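PDB 4NIM: versicolorin reductase from Brucella melitensis, which probably acts as an NAD(P)-dependent oxidoreductase of the short-chain dehydrogenase/reductase family, its exact substrate being unassigned. Local coordinates for residues Thr104-Ile109 against Pro161-Tyr166; Asn192-Gly197 against Arg239-Leu244; Ile17-Gly22 against Gly42-Gly47. All coordinates share one frame; numbering follows the deposited sequence.

Contacts 2 and 3 lie in the interior and both reach the central parallel sheet, while contact 1 is a surface meeting, its centre about 20 Å from the centre of the chain, on the opposite side of that centre from contact 3. Contact 3 pairs two adjacent strands by a ladder of backbone bonds with apolar side chains on both faces. Contact 2 instead lays a helix on a strand and relies almost wholly on aliphatic packing. In contact 1 a loop meets the start of helix 164-183, mostly through backbone atoms and bridging waters. That helix leads on to strand 190-196, so contacts 1 and 2 hold consecutive elements of the fold.

Contact 1. Residues Thr104-Ile109 against Pro161-Tyr166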
# COMPACT_ATOMS: atom_id res chain seq x y z
N THR A 104 -5.59 -10.09 -5.57
CA THR A 104 -6.43 -10.94 -4.74
C THR A 104 -6.82 -12.28 -5.42
O THR A 104 -7.86 -12.85 -5.10
CB THR A 104 -7.72 -10.18 -4.39
OG1 THR A 104 -8.40 -9.91 -5.61
CG2 THR A 104 -7.42 -8.88 -3.66
N ASP A 105 -5.97 -12.79 -6.32
CA ASP A 105 -6.16 -14.12 -6.91
C ASP A 105 -6.42 -15.18 -5.83
O ASP A 105 -5.75 -15.21 -4.80
CB ASP A 105 -4.93 -14.58 -7.71
CG ASP A 105 -4.67 -13.73 -8.94
OD1 ASP A 105 -4.87 -12.51 -8.85
OD2 ASP A 105 -4.28 -14.29 -10.00
N ARG A 106 -7.37 -16.06 -6.15
CA ARG A 106 -7.86 -17.09 -5.26
C ARG A 106 -7.24 -18.45 -5.53
O ARG A 106 -6.83 -18.74 -6.64
CB ARG A 106 -9.39 -17.20 -5.42
CG ARG A 106 -10.09 -15.94 -4.92
CD ARG A 106 -11.50 -15.77 -5.44
NE ARG A 106 -11.37 -15.62 -6.89
CZ ARG A 106 -11.95 -16.38 -7.83
NH1 ARG A 106 -12.83 -17.33 -7.51
NH2 ARG A 106 -11.65 -16.15 -9.11
N GLY A 107 -7.28 -19.31 -4.52
CA GLY A 107 -6.85 -20.66 -4.65
C GLY A 107 -6.75 -21.31 -3.30
O GLY A 107 -6.39 -20.65 -2.29
N THR A 108 -7.02 -22.61 -3.25
CA THR A 108 -6.82 -23.37 -2.02
C THR A 108 -5.41 -23.96 -1.97
O THR A 108 -4.66 -23.97 -2.99
CB THR A 108 -7.80 -24.55 -1.91
OG1 THR A 108 -7.48 -25.53 -2.90
CG2 THR A 108 -9.24 -24.12 -2.08
N ILE A 109 -5.09 -24.51 -0.79
CA ILE A 109 -3.82 -25.21 -0.61
C ILE A 109 -3.71 -26.38 -1.59
O ILE A 109 -2.62 -26.76 -1.96
CB ILE A 109 -3.58 -25.66 0.86
CG1 ILE A 109 -2.16 -26.20 1.08
CG2 ILE A 109 -4.57 -26.74 1.26
CD1 ILE A 109 -1.07 -25.21 0.80
N PRO A 161 -9.69 -20.29 3.61
CA PRO A 161 -9.14 -21.40 2.82
C PRO A 161 -9.15 -21.14 1.32
O PRO A 161 -8.36 -21.73 0.63
CB PRO A 161 -10.05 -22.58 3.17
CG PRO A 161 -10.65 -22.24 4.47
CD PRO A 161 -10.76 -20.73 4.52
N PHE A 162 -9.99 -20.19 0.86
CA PHE A 162 -10.15 -19.98 -0.58
C PHE A 162 -9.08 -19.04 -1.14
O PHE A 162 -8.98 -18.87 -2.36
CB PHE A 162 -11.57 -19.54 -0.96
CG PHE A 162 -11.93 -18.17 -0.47
CD1 PHE A 162 -11.71 -17.06 -1.25
CD2 PHE A 162 -12.51 -18.00 0.78
CE1 PHE A 162 -12.04 -15.80 -0.79
CE2 PHE A 162 -12.84 -16.73 1.25
CZ PHE A 162 -12.57 -15.62 0.46
N ILE A 163 -8.26 -18.50 -0.24
CA ILE A 163 -7.18 -17.60 -0.58
C ILE A 163 -5.87 -17.90 0.16
O ILE A 163 -5.22 -16.99 0.68
CB ILE A 163 -7.60 -16.11 -0.38
CG1 ILE A 163 -8.44 -15.90 0.89
CG2 ILE A 163 -8.28 -15.53 -1.60
CD1 ILE A 163 -8.84 -14.45 1.10
N ALA A 164 -5.41 -19.16 0.13
CA ALA A 164 -4.29 -19.53 0.94
C ALA A 164 -3.03 -18.74 0.67
O ALA A 164 -2.41 -18.25 1.62
CB ALA A 164 -3.98 -21.04 0.85
N ALA A 165 -2.60 -18.68 -0.59
CA ALA A 165 -1.33 -18.03 -0.89
C ALA A 165 -1.43 -16.51 -0.66
O ALA A 165 -0.46 -15.87 -0.17
CB ALA A 165 -0.91 -18.29 -2.34
N TYR A 166 -2.60 -15.97 -0.96
CA TYR A 166 -2.87 -14.52 -0.73
C TYR A 166 -2.65 -14.19 0.74
O TYR A 166 -1.95 -13.23 1.07
CB TYR A 166 -4.30 -14.17 -1.11
CG TYR A 166 -4.80 -12.81 -0.64
CD1 TYR A 166 -4.62 -11.70 -1.37
CD2 TYR A 166 -5.47 -12.69 0.60
CE1 TYR A 166 -5.13 -10.45 -0.95
CE2 TYR A 166 -5.91 -11.47 1.08
CZ TYR A 166 -5.76 -10.37 0.29
OH TYR A 166 -6.23 -9.21 0.81
O HOH W 1 -4.84 -17.02 -2.74
O HOH W 2 -3.96 -19.60 -2.95
O HOH W 3 -6.89 -24.09 1.26
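G107 meets F162 and A164 through both of its backbone polar groups. Its N-H donates to the carbonyl of F162, with G107 N 2.8 Å from F162 O and tilted 34° from the carbonyl plane. Its own carbonyl takes the amide of A164, A164 N lying 3.0 Å from G107 O and nearly in line with the C=O bond. A water adds a second donor to G107 O and accepts from A165 N, and another links D105 O to Y166 N. The first three amides of helix 164-183, which have no helical carbonyl ahead of them, are thereby engaged by the 104-109 loop, two of them through water; I163 occupies the N-cap position.

The aliphatic stem of R106 lies beside this bridge. Its CB sits 3.5 Å from F162 O, and its CG reaches the F162 ring at the edge, close to the ring plane, with CD1 4.2 Å away. The same CG lies 3.8 Å from I163 CG2, the two side chains crossing obliquely. F162 CG sits between its backbone N and carbonyl carbon (chi1 68°), and I163 CG1 lies over one ring face, offset toward the rim.

Y166 opens the YxxxK sequence that in this family normally holds the catalytic tyrosine, so the loop lies beside the probable active site. T104 runs alongside it, pointing the same way, with T104 CG2 3.9 Å from Y166 CE1. At the other end, T108 CA makes a C-H...O contact with P161 O at 3.5 Å, and a water joins P161 O to I109 N.

Farther out, D105 OD2 forms a salt bridge with R119 of helix 114-142, and T108 OG1 bonds the amides of L110 and D111. Y166 OH has a weak hydrogen bond to S153 OG.

Contact 2. Residues Asn192-Gly197 against Arg239-Leu244; sequences NSLNIG and RAIAFL
L194 projects from the strand into a shallow hollow on the helix formed by A240, I241 and L244. Its CG is anti to the backbone N (chi1 -172°), and the methyls it carries touch the helix. Methyl CD2 does most of the touching: it lies 3.8 Å from A240 CB and 3.9 Å from I241 CG1, with the L194 and I241 side chains crossing at about a right angle. The other methyl, L194 CD1, rests against the same A240 CB at 4.1 Å, so that A240 CB is touched by both methyls of L194.

L244, one turn on, is a bump that the helix presses toward the strand. It has a fork that straddles the strand's surface between N192 and L194: CD1 approaches L194 CB at 4.2 Å, and CD2 approaches N192 CB at the same separation. L194 thus fits among A240, I241 and L244, while L244 sits against L194 and the CB of N192.

The helix runs antiparallel to the strand, at 168° between the short axes and 9.4 Å at closest approach, as in the helix-on-sheet layers of a Rossmann-type fold. Here helix 234-245 follows strand 190-196 and leads to the edge strand 256-259, whose V257 and F259 also touch L194. L244 also touches V149 of the neighbouring strand 147-153, which extends the apolar surface.

Near the C-terminal end of the helix a water links N192 to L244 O: N192 ND2 donates to it at 2.9 Å, and it donates to L244 O. The side-chain amide of N192 is further fixed by bonds of its OD1 to A255 N and of its ND2 to M252 O.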
# COMPACT_ATOMS: atom_id res chain seq x y z
N ASN A 192 4.35 1.80 8.72
CA ASN A 192 3.17 1.30 9.39
C ASN A 192 2.30 0.57 8.42
O ASN A 192 2.39 0.76 7.18
CB ASN A 192 2.40 2.44 10.02
CG ASN A 192 3.14 3.07 11.16
OD1 ASN A 192 3.29 2.49 12.24
ND2 ASN A 192 3.56 4.30 10.95
N SER A 193 1.45 -0.30 8.97
CA SER A 193 0.54 -1.08 8.16
C SER A 193 -0.91 -0.83 8.49
O SER A 193 -1.27 -0.69 9.64
CB SER A 193 0.85 -2.60 8.38
OG SER A 193 -0.03 -3.36 7.57
N LEU A 194 -1.74 -0.81 7.45
CA LEU A 194 -3.16 -0.71 7.62
C LEU A 194 -3.76 -1.99 7.06
O LEU A 194 -3.60 -2.29 5.87
CB LEU A 194 -3.73 0.53 6.91
CG LEU A 194 -5.20 0.77 7.21
CD1 LEU A 194 -5.39 1.25 8.65
CD2 LEU A 194 -5.77 1.80 6.23
N ASN A 195 -4.41 -2.77 7.93
CA ASN A 195 -4.81 -4.12 7.55
C ASN A 195 -6.31 -4.12 7.30
O ASN A 195 -7.11 -4.17 8.23
CB ASN A 195 -4.43 -5.17 8.59
CG ASN A 195 -2.93 -5.42 8.64
OD1 ASN A 195 -2.16 -4.47 8.81
ND2 ASN A 195 -2.53 -6.68 8.55
N ILE A 196 -6.67 -4.10 6.03
CA ILE A 196 -8.04 -3.81 5.64
C ILE A 196 -8.86 -5.03 5.33
O ILE A 196 -8.36 -6.12 4.99
CB ILE A 196 -8.11 -2.81 4.44
CG1 ILE A 196 -7.46 -3.37 3.18
CG2 ILE A 196 -7.50 -1.48 4.82
CD1 ILE A 196 -7.77 -2.54 1.94
N GLY A 197 -10.16 -4.86 5.54
CA GLY A 197 -11.17 -5.80 5.08
C GLY A 197 -11.38 -5.71 3.58
O GLY A 197 -10.57 -5.14 2.86
N ARG A 239 -8.46 8.02 4.44
CA ARG A 239 -8.31 8.89 5.61
C ARG A 239 -7.38 8.28 6.64
O ARG A 239 -6.56 8.98 7.22
CB ARG A 239 -9.67 9.28 6.20
CG ARG A 239 -10.38 10.29 5.29
CD ARG A 239 -11.72 10.79 5.83
NE ARG A 239 -12.33 9.75 6.64
CZ ARG A 239 -13.53 9.83 7.22
NH1 ARG A 239 -14.31 10.90 7.04
NH2 ARG A 239 -13.93 8.79 7.95
N ALA A 240 -7.49 6.99 6.86
CA ALA A 240 -6.61 6.29 7.80
C ALA A 240 -5.18 6.26 7.26
O ALA A 240 -4.21 6.43 8.00
CB ALA A 240 -7.14 4.88 8.03
N ILE A 241 -5.05 6.07 5.96
CA ILE A 241 -3.75 6.13 5.33
C ILE A 241 -3.12 7.50 5.51
O ILE A 241 -1.92 7.61 5.88
CB ILE A 241 -3.85 5.75 3.83
CG1 ILE A 241 -4.19 4.24 3.70
CG2 ILE A 241 -2.53 6.03 3.11
CD1 ILE A 241 -4.45 3.79 2.28
N ALA A 242 -3.87 8.56 5.20
CA ALA A 242 -3.38 9.90 5.41
C ALA A 242 -2.87 10.16 6.84
O ALA A 242 -1.79 10.78 7.03
CB ALA A 242 -4.42 10.93 5.00
N PHE A 243 -3.62 9.67 7.84
CA PHE A 243 -3.19 9.79 9.22
C PHE A 243 -1.79 9.23 9.38
O PHE A 243 -0.88 9.90 9.88
CB PHE A 243 -4.18 9.13 10.18
CG PHE A 243 -3.66 8.92 11.60
CD1 PHE A 243 -3.56 9.99 12.50
CD2 PHE A 243 -3.32 7.65 12.05
CE1 PHE A 243 -3.11 9.79 13.80
CE2 PHE A 243 -2.87 7.45 13.36
CZ PHE A 243 -2.77 8.52 14.23
N LEU A 244 -1.61 7.98 8.90
CA LEU A 244 -0.37 7.27 9.06
C LEU A 244 0.77 7.85 8.24
O LEU A 244 1.91 7.72 8.64
CB LEU A 244 -0.51 5.79 8.69
CG LEU A 244 -1.49 4.97 9.54
CD1 LEU A 244 -1.72 3.57 8.94
CD2 LEU A 244 -0.94 4.87 10.94
O HOH W 4 3.51 5.54 8.30

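Contact 3. Residues Ile17-Gly22 against Gly42-Gly47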
# COMPACT_ATOMS: atom_id res chain seq x y z
N ILE A 17 5.79 15.13 -1.31
CA ILE A 17 5.86 14.33 -2.52
C ILE A 17 5.56 12.87 -2.14
O ILE A 17 6.18 12.35 -1.24
CB ILE A 17 7.29 14.39 -3.13
CG1 ILE A 17 7.75 15.84 -3.31
CG2 ILE A 17 7.35 13.66 -4.48
CD1 ILE A 17 6.94 16.62 -4.31
N ALA A 18 4.60 12.25 -2.81
CA ALA A 18 4.21 10.87 -2.52
C ALA A 18 4.19 9.97 -3.75
O ALA A 18 3.80 10.37 -4.83
CB ALA A 18 2.83 10.84 -1.85
N VAL A 19 4.61 8.73 -3.54
CA VAL A 19 4.37 7.63 -4.47
C VAL A 19 3.24 6.81 -3.86
O VAL A 19 3.28 6.52 -2.67
CB VAL A 19 5.60 6.74 -4.59
CG1 VAL A 19 5.24 5.40 -5.27
CG2 VAL A 19 6.71 7.48 -5.33
N ILE A 20 2.22 6.52 -4.67
CA ILE A 20 1.08 5.67 -4.26
C ILE A 20 0.85 4.67 -5.37
O ILE A 20 0.66 5.07 -6.52
CB ILE A 20 -0.20 6.49 -4.11
CG1 ILE A 20 0.03 7.67 -3.16
CG2 ILE A 20 -1.36 5.59 -3.69
CD1 ILE A 20 -1.02 8.77 -3.25
N THR A 21 0.96 3.37 -5.05
CA THR A 21 0.75 2.32 -6.04
C THR A 21 -0.74 1.96 -6.09
O THR A 21 -1.50 2.37 -5.23
CB THR A 21 1.60 1.08 -5.72
OG1 THR A 21 1.23 0.53 -4.44
CG2 THR A 21 3.11 1.43 -5.73
N GLY A 22 -1.14 1.22 -7.12
CA GLY A 22 -2.50 0.73 -7.27
C GLY A 22 -3.43 1.91 -7.48
O GLY A 22 -4.58 1.91 -7.03
N GLY A 42 3.30 16.89 -5.01
CA GLY A 42 3.59 16.06 -6.16
C GLY A 42 3.24 14.63 -5.85
O GLY A 42 3.45 14.19 -4.76
N LEU A 43 2.63 13.95 -6.81
CA LEU A 43 2.16 12.61 -6.66
C LEU A 43 2.66 11.80 -7.84
O LEU A 43 2.58 12.23 -8.97
CB LEU A 43 0.64 12.60 -6.62
CG LEU A 43 0.04 13.26 -5.38
CD1 LEU A 43 -1.47 13.45 -5.58
CD2 LEU A 43 0.38 12.43 -4.11
N VAL A 44 3.17 10.60 -7.56
CA VAL A 44 3.52 9.67 -8.59
C VAL A 44 2.54 8.56 -8.44
O VAL A 44 2.46 7.93 -7.36
CB VAL A 44 4.96 9.13 -8.44
CG1 VAL A 44 5.29 8.17 -9.57
CG2 VAL A 44 5.94 10.29 -8.47
N ILE A 45 1.78 8.33 -9.50
CA ILE A 45 0.81 7.25 -9.54
C ILE A 45 1.18 6.24 -10.61
O ILE A 45 2.00 6.51 -11.50
CB ILE A 45 -0.63 7.76 -9.77
CG1 ILE A 45 -0.72 8.68 -10.99
CG2 ILE A 45 -1.13 8.47 -8.51
CD1 ILE A 45 -2.10 8.74 -11.58
N CYS A 46 0.59 5.05 -10.53
CA CYS A 46 1.04 3.98 -11.41
C CYS A 46 0.09 2.81 -11.51
O CYS A 46 -0.80 2.62 -10.67
CB CYS A 46 2.41 3.44 -10.96
SG CYS A 46 2.42 2.75 -9.27
N GLY A 47 0.26 2.06 -12.59
CA GLY A 47 -0.61 0.95 -12.91
C GLY A 47 -0.44 0.48 -14.35
O GLY A 47 0.47 0.89 -15.05
O HOH W 5 0.17 0.03 -9.50
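A18 and I20 pack against L43 on one face of the paired strands, while V19 stands against V44 on the other. L43 has CG anti to the carbonyl carbon (chi1 -67°), and its methyl CD2 extends over strand 17-20. There it sits 3.7 Å from A18 CB and 4.0 Å from I20 CD1, so one leucine methyl spans two residues of its neighbour; the I20 and L43 chains are set at a slant to each other. V19 and V44 instead stand side by side, pointing the same way, with V19 CG2 3.9 Å from V44 CB.

On the V19 side, I17 brings its CD1 against the backbone of G42, 3.7 Å from G42 N. C46 has SG between its backbone N and carbonyl carbon (chi1 60°), turned to T21, with SG 3.7 Å from T21 CA and 3.8 Å from T21 CG2.

Three backbone bonds, A18 N to G42 O, V44 N to A18 O and I20 N to V44 O, zip the parallel strands together. Beyond them the chains splay apart, until a water accepts from G22 N and makes a weak bond to C46 O. T21 and G22 begin the TGxxxGxG sequence that in this family lines the dinucleotide cofactor site.

S23 OG bonds both I20 O and C46 N where the strands part. Helix 26-37, the crossover of this beta-alpha-beta unit, covers A18 and I20 through F35, helix 50-63 meets L43 through L60, helix 77-91 covers V19 and V44 on the opposite face, and strand 96-99 pairs with the other edge of strand 17-20.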